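Side-chain contact in amidase (Bacillus anthracis, PDB 5EWQ), which probably hydrolyses amides to a carboxylate and ammonia: residues A257-T262 with E364-H369. Sequence-based numbering, arbitrary orientation.
Sequences AETLDT and EYEFKH
E366 reaches from helix 360-377 to the loop between strands 239-242 and 263-267, and its carboxylate meets T259 there. CG stands anti to the backbone N (chi1 -151°) and the chain is extended beyond it, which carries the carboxylate out from the helix. The T259 side chain crosses it at about a right angle. T259 OG1 donates to E366 OE1 at 2.8 Å, on the syn side and 23° out of the carboxylate plane. The hydroxyl sits nearly astride the group, with T259 OG1 also 2.9 Å from E366 OE2. T259 N gives a weak, bent bond to E366 OE2 at 3.3 Å (123°). The methyl of A257 packs beside the carboxylate, its CB 3.4 Å from E366 OE1.

The loop holds its own shape. L260 N and D261 N both bond A257 O, which closes a turn. D261 OD1 takes A257 N at 3.2 Å. E258 N bonds N370 OD1, a second link to the same helix.

A buried helix carboxylate thus ties loop to helix through a hydroxyl and a weak N-H. Exposed E258 has OE2 5.2 Å from E366 OE2 and could raise the E366 pKa modestly. The T259 hydroxyl, helped a little by the N-H, would probably favour the ionised form.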
loop_
_atom_site.group_PDB
_atom_site.type_symbol
_atom_site.label_atom_id
_atom_site.label_comp_id
_atom_site.label_asym_id
_atom_site.label_seq_id
_atom_site.Cartn_x
_atom_site.Cartn_y
_atom_site.Cartn_z
ATOM N N ALA A 257 3.155 14.920 -1.559
ATOM C CA ALA A 257 2.259 16.036 -1.823
ATOM C C ALA A 257 1.028 15.902 -0.936
ATOM O O ALA A 257 0.119 15.128 -1.237
ATOM C CB ALA A 257 1.864 16.080 -3.287
ATOM N N GLU A 258 1.007 16.661 0.157
ATOM C CA GLU A 258 -0.034 16.540 1.177
ATOM C C GLU A 258 -1.439 16.791 0.631
ATOM O O GLU A 258 -2.433 16.470 1.284
ATOM C CB GLU A 258 0.256 17.496 2.335
ATOM C CG GLU A 258 1.549 17.185 3.071
ATOM C CD GLU A 258 1.835 18.163 4.193
ATOM O OE1 GLU A 258 2.877 18.007 4.866
ATOM O OE2 GLU A 258 1.022 19.088 4.403
ATOM N N THR A 259 -1.514 17.364 -0.565
ATOM C CA THR A 259 -2.783 17.529 -1.260
ATOM C C THR A 259 -3.382 16.166 -1.602
ATOM O O THR A 259 -4.592 15.963 -1.498
ATOM C CB THR A 259 -2.616 18.353 -2.553
ATOM O OG1 THR A 259 -2.094 19.650 -2.235
ATOM C CG2 THR A 259 -3.949 18.511 -3.269
ATOM N N LEU A 260 -2.521 15.230 -1.994
ATOM C CA LEU A 260 -2.969 13.929 -2.474
ATOM C C LEU A 260 -2.552 12.771 -1.569
ATOM O O LEU A 260 -3.112 11.678 -1.660
ATOM C CB LEU A 260 -2.439 13.685 -3.889
ATOM C CG LEU A 260 -2.736 14.778 -4.917
ATOM C CD1 LEU A 260 -2.082 14.454 -6.252
ATOM C CD2 LEU A 260 -4.234 14.965 -5.082
ATOM N N ASP A 261 -1.570 13.013 -0.703
ATOM C CA ASP A 261 -1.023 11.966 0.159
ATOM C C ASP A 261 -2.085 11.288 1.021
ATOM O O ASP A 261 -2.961 11.946 1.584
ATOM C CB ASP A 261 0.075 12.535 1.064
ATOM C CG ASP A 261 1.354 12.841 0.312
ATOM O OD1 ASP A 261 1.553 12.275 -0.784
ATOM O OD2 ASP A 261 2.165 13.644 0.819
ATOM N N THR A 262 -1.995 9.964 1.112
ATOM C CA THR A 262 -2.896 9.182 1.949
ATOM C C THR A 262 -2.302 7.804 2.232
ATOM O O THR A 262 -1.453 7.319 1.484
ATOM C CB THR A 262 -4.282 9.018 1.294
ATOM O OG1 THR A 262 -5.170 8.365 2.208
ATOM C CG2 THR A 262 -4.180 8.199 0.016
ATOM N N GLU A 364 5.349 19.201 -8.206
ATOM C CA GLU A 364 6.593 19.946 -8.379
ATOM C C GLU A 364 6.768 21.048 -7.339
ATOM O O GLU A 364 7.869 21.264 -6.831
ATOM C CB GLU A 364 6.659 20.544 -9.787
ATOM C CG GLU A 364 7.886 21.408 -10.040
ATOM C CD GLU A 364 7.978 21.884 -11.477
ATOM O OE1 GLU A 364 8.421 23.030 -11.698
ATOM O OE2 GLU A 364 7.613 21.107 -12.387
ATOM N N TYR A 365 5.681 21.740 -7.019
ATOM C CA TYR A 365 5.737 22.823 -6.046
ATOM C C TYR A 365 5.701 22.309 -4.611
ATOM O O TYR A 365 6.475 22.753 -3.762
ATOM C CB TYR A 365 4.582 23.804 -6.268
ATOM C CG TYR A 365 4.427 24.821 -5.159
ATOM C CD1 TYR A 365 5.192 25.982 -5.143
ATOM C CD2 TYR A 365 3.519 24.621 -4.125
ATOM C CE1 TYR A 365 5.056 26.912 -4.130
ATOM C CE2 TYR A 365 3.378 25.545 -3.109
ATOM C CZ TYR A 365 4.148 26.688 -3.116
ATOM O OH TYR A 365 4.008 27.610 -2.104
ATOM N N GLU A 366 4.799 21.370 -4.347
ATOM C CA GLU A 366 4.490 20.971 -2.978
ATOM C C GLU A 366 5.530 20.036 -2.362
ATOM O O GLU A 366 5.676 19.994 -1.141
ATOM C CB GLU A 366 3.110 20.311 -2.932
ATOM C CG GLU A 366 2.388 20.478 -1.607
ATOM C CD GLU A 366 0.991 19.894 -1.628
ATOM O OE1 GLU A 366 0.636 19.235 -2.628
ATOM O OE2 GLU A 366 0.245 20.096 -0.647
ATOM N N PHE A 367 6.246 19.293 -3.200
ATOM C CA PHE A 367 7.235 18.335 -2.708
ATOM C C PHE A 367 8.342 19.021 -1.916
ATOM O O PHE A 367 8.676 18.598 -0.810
ATOM C CB PHE A 367 7.847 17.540 -3.864
ATOM C CG PHE A 367 8.968 16.631 -3.445
ATOM C CD1 PHE A 367 8.707 15.465 -2.748
ATOM C CD2 PHE A 367 10.282 16.944 -3.746
ATOM C CE1 PHE A 367 9.734 14.626 -2.359
ATOM C CE2 PHE A 367 11.315 16.110 -3.360
ATOM C CZ PHE A 367 11.040 14.949 -2.665
ATOM N N LYS A 368 8.905 20.080 -2.489
ATOM C CA LYS A 368 9.969 20.835 -1.840
ATOM C C LYS A 368 9.517 21.392 -0.495
ATOM O O LYS A 368 10.251 21.333 0.490
ATOM C CB LYS A 368 10.443 21.974 -2.745
ATOM C CG LYS A 368 11.467 22.894 -2.101
ATOM C CD LYS A 368 11.819 24.057 -3.015
ATOM C CE LYS A 368 12.839 24.979 -2.366
ATOM N NZ LYS A 368 13.205 26.117 -3.253
ATOM N N HIS A 369 8.298 21.918 -0.459
ATOM C CA HIS A 369 7.774 22.552 0.744
ATOM C C HIS A 369 7.392 21.536 1.820
ATOM O O HIS A 369 7.680 21.742 2.998
ATOM C CB HIS A 369 6.570 23.428 0.395
ATOM C CG HIS A 369 6.915 24.612 -0.452
ATOM N ND1 HIS A 369 7.383 24.493 -1.744
ATOM C CD2 HIS A 369 6.872 25.940 -0.190
ATOM C CE1 HIS A 369 7.606 25.695 -2.242
ATOM N NE2 HIS A 369 7.304 26.591 -1.318
#